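Local coordinates for protein ADP-ribosylating toxin CARDS (Mycoplasma pneumoniae, PDB 4TLV) that transfers ADP-ribose from NAD(+) to multiple target proteins as the main virulence factor of this bacterium and causes vacuoles in mammalian cells, at residues A[330-342]-A[350-364]. Residues are numbered along the deposited sequence; the frame is centred on the assembly and turned at random.
Sequences GAQISLSLTAFTT and VHLSVSAVNAVNQKW
S336 and T338 pair with S353 and H351 as the hydrogen-bonded positions of an antiparallel beta hairpin. Strands 335-340 and 348-354 form the hairpin, within the D2 beta-trefoil domain. The side chains of S336, T338, H351 and S353 share one face. T338 OG1 and S353 OG hydrogen-bond at 2.7 Å. S353 OG sits between its backbone N and carbonyl carbon (chi1 69°), turned to T338. Past the strand end, S355 OG bonds both S336 OG, at 2.7 Å, and S334 OG. The F340 ring flanks the shared face: T338 CG2 lies over one side of the ring, and S353 CB is at its edge. The other face is apolar. L337 CG packs on V350 CG1 at 3.7 Å, and L337 CD1 on L352 CD2. I323 and V299 of neighbouring strands add to this side.

After S355 a type I turn, A356 to A359, brings the chain to the other edge of strand 335-340. A339 N donates to N361 O at 2.9 Å. Q362 CG lies 3.4 Å from T338 OG1. Its NE2 bonds V354 O and, weakly, S353 OG; its OE1 accepts from A356 N, so both amide ends are held. A water lies 2.6 Å from L337 O and 2.7 Å from Q362 O. L337 O also receives W364 NE1 at 3.2 Å; the oxygen lies in the indole plane, but the donor stands 59° out of the carbonyl plane.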
loop_
_atom_site.group_PDB
_atom_site.type_symbol
_atom_site.label_atom_id
_atom_site.label_comp_id
_atom_site.label_asym_id
_atom_site.label_seq_id
_atom_site.Cartn_x
_atom_site.Cartn_y
_atom_site.Cartn_z
ATOM N N GLY A 330 12.596 -12.150 -15.325
ATOM C CA GLY A 330 12.129 -12.789 -16.541
ATOM C C GLY A 330 10.682 -13.239 -16.440
ATOM O O GLY A 330 9.987 -13.358 -17.451
ATOM N N ALA A 331 10.225 -13.478 -15.216
ATOM C CA ALA A 331 8.848 -13.893 -14.995
ATOM C C ALA A 331 7.956 -12.718 -14.565
ATOM O O ALA A 331 6.900 -12.916 -13.968
ATOM C CB ALA A 331 8.785 -15.033 -13.972
ATOM N N GLN A 332 8.408 -11.502 -14.871
ATOM C CA GLN A 332 7.612 -10.289 -14.720
ATOM C C GLN A 332 7.298 -9.889 -13.273
ATOM O O GLN A 332 6.328 -9.191 -13.023
ATOM C CB GLN A 332 6.323 -10.377 -15.541
ATOM C CG GLN A 332 6.550 -10.714 -17.006
ATOM C CD GLN A 332 5.263 -11.108 -17.703
ATOM O OE1 GLN A 332 4.640 -12.114 -17.360
ATOM N NE2 GLN A 332 4.839 -10.295 -18.662
ATOM N N ILE A 333 8.121 -10.302 -12.320
ATOM C CA ILE A 333 7.907 -9.796 -10.972
ATOM C C ILE A 333 8.947 -8.748 -10.576
ATOM O O ILE A 333 10.057 -8.696 -11.110
ATOM C CB ILE A 333 7.782 -10.890 -9.903
ATOM C CG1 ILE A 333 9.057 -11.708 -9.836
ATOM C CG2 ILE A 333 6.520 -11.773 -10.126
ATOM C CD1 ILE A 333 8.855 -13.034 -9.161
ATOM N N SER A 334 8.529 -7.897 -9.656
ATOM C CA SER A 334 9.331 -6.808 -9.124
ATOM C C SER A 334 9.882 -7.279 -7.784
ATOM O O SER A 334 9.225 -8.054 -7.088
ATOM C CB SER A 334 8.425 -5.590 -8.914
ATOM O OG SER A 334 9.098 -4.560 -8.215
ATOM N N LEU A 335 11.094 -6.844 -7.444
ATOM C CA LEU A 335 11.728 -7.197 -6.175
ATOM C C LEU A 335 12.034 -5.966 -5.320
ATOM O O LEU A 335 12.438 -4.930 -5.848
ATOM C CB LEU A 335 13.026 -7.961 -6.440
ATOM C CG LEU A 335 12.857 -9.293 -7.187
ATOM C CD1 LEU A 335 14.206 -9.738 -7.796
ATOM C CD2 LEU A 335 12.260 -10.370 -6.268
ATOM N N SER A 336 11.856 -6.104 -4.004
ATOM C CA SER A 336 12.014 -5.008 -3.040
ATOM C C SER A 336 12.921 -5.432 -1.888
ATOM O O SER A 336 12.958 -6.609 -1.525
ATOM C CB SER A 336 10.644 -4.628 -2.448
ATOM O OG SER A 336 9.829 -3.996 -3.412
ATOM N N LEU A 337 13.654 -4.470 -1.332
ATOM C CA LEU A 337 14.427 -4.672 -0.114
ATOM C C LEU A 337 13.498 -5.075 1.012
ATOM O O LEU A 337 12.468 -4.432 1.244
ATOM C CB LEU A 337 15.164 -3.383 0.269
ATOM C CG LEU A 337 16.573 -3.249 -0.320
ATOM C CD1 LEU A 337 16.598 -3.345 -1.827
ATOM C CD2 LEU A 337 17.239 -1.952 0.167
ATOM N N THR A 338 13.870 -6.130 1.726
ATOM C CA THR A 338 13.006 -6.691 2.746
ATOM C C THR A 338 13.846 -6.941 4.000
ATOM O O THR A 338 14.931 -7.518 3.915
ATOM C CB THR A 338 12.381 -8.012 2.238
ATOM O OG1 THR A 338 11.735 -7.786 0.974
ATOM C CG2 THR A 338 11.380 -8.570 3.229
ATOM N N ALA A 339 13.360 -6.475 5.147
ATOM C CA ALA A 339 14.052 -6.673 6.416
ATOM C C ALA A 339 13.619 -8.001 7.039
ATOM O O ALA A 339 12.474 -8.147 7.464
ATOM C CB ALA A 339 13.749 -5.527 7.362
ATOM N N PHE A 340 14.536 -8.967 7.066
ATOM C CA PHE A 340 14.260 -10.302 7.600
ATOM C C PHE A 340 14.883 -10.493 8.979
ATOM O O PHE A 340 15.966 -9.985 9.258
ATOM C CB PHE A 340 14.821 -11.372 6.666
ATOM C CG PHE A 340 14.021 -11.578 5.421
ATOM C CD1 PHE A 340 12.852 -12.334 5.451
ATOM C CD2 PHE A 340 14.441 -11.042 4.215
ATOM C CE1 PHE A 340 12.111 -12.532 4.295
ATOM C CE2 PHE A 340 13.707 -11.252 3.049
ATOM C CZ PHE A 340 12.544 -11.993 3.092
ATOM N N THR A 341 14.203 -11.235 9.840
ATOM C CA THR A 341 14.732 -11.538 11.163
ATOM C C THR A 341 15.914 -12.495 11.065
ATOM O O THR A 341 16.013 -13.293 10.127
ATOM C CB THR A 341 13.678 -12.218 12.027
ATOM O OG1 THR A 341 13.231 -13.405 11.357
ATOM C CG2 THR A 341 12.498 -11.290 12.257
ATOM N N THR A 342 16.814 -12.416 12.036
ATOM C CA THR A 342 17.955 -13.322 12.073
ATOM C C THR A 342 17.896 -14.102 13.381
ATOM O O THR A 342 16.824 -14.254 13.960
ATOM C CB THR A 342 19.295 -12.569 11.955
ATOM O OG1 THR A 342 19.523 -11.796 13.139
ATOM C CG2 THR A 342 19.289 -11.646 10.737
ATOM N N VAL A 350 18.980 -7.471 5.431
ATOM C CA VAL A 350 18.247 -7.082 4.231
ATOM C C VAL A 350 18.495 -8.056 3.071
ATOM O O VAL A 350 19.625 -8.468 2.823
ATOM C CB VAL A 350 18.599 -5.653 3.816
ATOM C CG1 VAL A 350 17.737 -5.208 2.645
ATOM C CG2 VAL A 350 18.423 -4.712 5.004
ATOM N N HIS A 351 17.425 -8.396 2.353
ATOM C CA HIS A 351 17.462 -9.397 1.290
ATOM C C HIS A 351 16.294 -9.046 0.367
ATOM O O HIS A 351 15.363 -8.376 0.789
ATOM C CB HIS A 351 17.230 -10.777 1.921
ATOM C CG HIS A 351 17.668 -11.932 1.077
ATOM N ND1 HIS A 351 18.896 -12.315 0.658
ATOM C CD2 HIS A 351 16.788 -12.881 0.600
ATOM C CE1 HIS A 351 18.734 -13.462 -0.087
ATOM N NE2 HIS A 351 17.452 -13.787 -0.098
ATOM N N LEU A 352 16.311 -9.509 -0.877
ATOM C CA LEU A 352 15.203 -9.192 -1.777
ATOM C C LEU A 352 14.034 -10.138 -1.555
ATOM O O LEU A 352 14.226 -11.289 -1.158
ATOM C CB LEU A 352 15.647 -9.267 -3.244
ATOM C CG LEU A 352 16.697 -8.265 -3.731
ATOM C CD1 LEU A 352 16.963 -8.502 -5.224
ATOM C CD2 LEU A 352 16.228 -6.835 -3.486
ATOM N N SER A 353 12.822 -9.643 -1.785
ATOM C CA SER A 353 11.675 -10.521 -1.981
ATOM C C SER A 353 10.666 -9.872 -2.927
ATOM O O SER A 353 10.807 -8.706 -3.293
ATOM C CB SER A 353 11.019 -10.934 -0.657
ATOM O OG SER A 353 10.382 -9.844 -0.053
ATOM N N VAL A 354 9.668 -10.639 -3.346
ATOM C CA VAL A 354 8.669 -10.144 -4.294
ATOM C C VAL A 354 7.968 -8.899 -3.727
ATOM O O VAL A 354 7.446 -8.926 -2.610
ATOM C CB VAL A 354 7.646 -11.244 -4.633
ATOM C CG1 VAL A 354 6.471 -10.691 -5.465
ATOM C CG2 VAL A 354 8.332 -12.363 -5.401
ATOM N N SER A 355 7.965 -7.811 -4.497
ATOM C CA SER A 355 7.343 -6.555 -4.043
ATOM C C SER A 355 5.874 -6.764 -3.722
ATOM O O SER A 355 5.131 -7.274 -4.549
ATOM C CB SER A 355 7.465 -5.470 -5.132
ATOM O OG SER A 355 8.803 -5.323 -5.577
ATOM N N ALA A 356 5.444 -6.349 -2.533
ATOM C CA ALA A 356 4.072 -6.579 -2.086
ATOM C C ALA A 356 3.601 -5.334 -1.373
ATOM O O ALA A 356 4.310 -4.813 -0.514
ATOM C CB ALA A 356 4.024 -7.750 -1.113
ATOM N N VAL A 357 2.398 -4.876 -1.695
ATOM C CA VAL A 357 1.939 -3.596 -1.165
ATOM C C VAL A 357 1.595 -3.661 0.313
ATOM O O VAL A 357 1.525 -2.628 0.973
ATOM C CB VAL A 357 0.745 -3.032 -1.952
ATOM C CG1 VAL A 357 1.154 -2.744 -3.392
ATOM C CG2 VAL A 357 -0.443 -3.992 -1.898
ATOM N N ASN A 358 1.367 -4.870 0.825
ATOM C CA ASN A 358 0.962 -5.037 2.209
ATOM C C ASN A 358 2.054 -5.589 3.114
ATOM O O ASN A 358 1.791 -5.896 4.260
ATOM C CB ASN A 358 -0.292 -5.926 2.316
ATOM C CG ASN A 358 -0.093 -7.301 1.673
ATOM O OD1 ASN A 358 0.620 -7.437 0.675
ATOM N ND2 ASN A 358 -0.727 -8.328 2.248
ATOM N N ALA A 359 3.274 -5.724 2.611
ATOM C CA ALA A 359 4.343 -6.322 3.423
ATOM C C ALA A 359 5.044 -5.263 4.274
ATOM O O ALA A 359 5.814 -4.445 3.752
ATOM C CB ALA A 359 5.350 -7.039 2.516
ATOM N N VAL A 360 4.783 -5.277 5.580
ATOM C CA VAL A 360 5.368 -4.284 6.480
ATOM C C VAL A 360 6.895 -4.368 6.458
ATOM O O VAL A 360 7.577 -3.352 6.559
ATOM C CB VAL A 360 4.824 -4.426 7.921
ATOM C CG1 VAL A 360 5.524 -3.446 8.876
ATOM C CG2 VAL A 360 3.310 -4.179 7.945
ATOM N N ASN A 361 7.438 -5.570 6.288
ATOM C CA ASN A 361 8.890 -5.726 6.270
ATOM C C ASN A 361 9.563 -5.187 4.997
ATOM O O ASN A 361 10.787 -5.159 4.915
ATOM C CB ASN A 361 9.321 -7.176 6.578
ATOM C CG ASN A 361 8.828 -8.184 5.542
ATOM O OD1 ASN A 361 8.254 -7.816 4.509
ATOM N ND2 ASN A 361 9.062 -9.473 5.814
ATOM N N GLN A 362 8.764 -4.725 4.031
ATOM C CA GLN A 362 9.309 -4.021 2.862
ATOM C C GLN A 362 9.115 -2.505 2.935
ATOM O O GLN A 362 9.384 -1.799 1.961
ATOM C CB GLN A 362 8.690 -4.539 1.550
ATOM C CG GLN A 362 8.861 -6.041 1.288
ATOM C CD GLN A 362 8.107 -6.504 0.044
ATOM O OE1 GLN A 362 7.514 -5.704 -0.678
ATOM N NE2 GLN A 362 8.135 -7.802 -0.214
ATOM N N LYS A 363 8.644 -1.994 4.066
ATOM C CA LYS A 363 8.404 -0.560 4.180
ATOM C C LYS A 363 9.538 0.168 4.910
ATOM O O LYS A 363 10.011 -0.286 5.959
ATOM C CB LYS A 363 7.044 -0.287 4.827
ATOM C CG LYS A 363 5.863 -0.882 4.011
ATOM C CD LYS A 363 4.528 -0.360 4.550
ATOM C CE LYS A 363 3.328 -0.991 3.835
ATOM N NZ LYS A 363 3.412 -0.880 2.320
ATOM N N TRP A 364 9.949 1.301 4.342
ATOM C CA TRP A 364 11.119 2.056 4.803
ATOM C C TRP A 364 10.782 3.533 4.911
ATOM O O TRP A 364 9.955 4.033 4.151
ATOM C CB TRP A 364 12.264 1.904 3.800
ATOM C CG TRP A 364 12.663 0.466 3.579
ATOM C CD1 TRP A 364 12.207 -0.382 2.596
ATOM C CD2 TRP A 364 13.579 -0.293 4.374
ATOM N NE1 TRP A 364 12.791 -1.615 2.738
ATOM C CE2 TRP A 364 13.647 -1.586 3.814
ATOM C CE3 TRP A 364 14.369 0.003 5.499
ATOM C CZ2 TRP A 364 14.464 -2.598 4.350
ATOM C CZ3 TRP A 364 15.197 -1.005 6.026
ATOM C CH2 TRP A 364 15.236 -2.282 5.447
HETATM O O HOH W 1 11.237 -2.464 0.056
HETATM O O HOH W 2 10.645 -9.977 8.318
#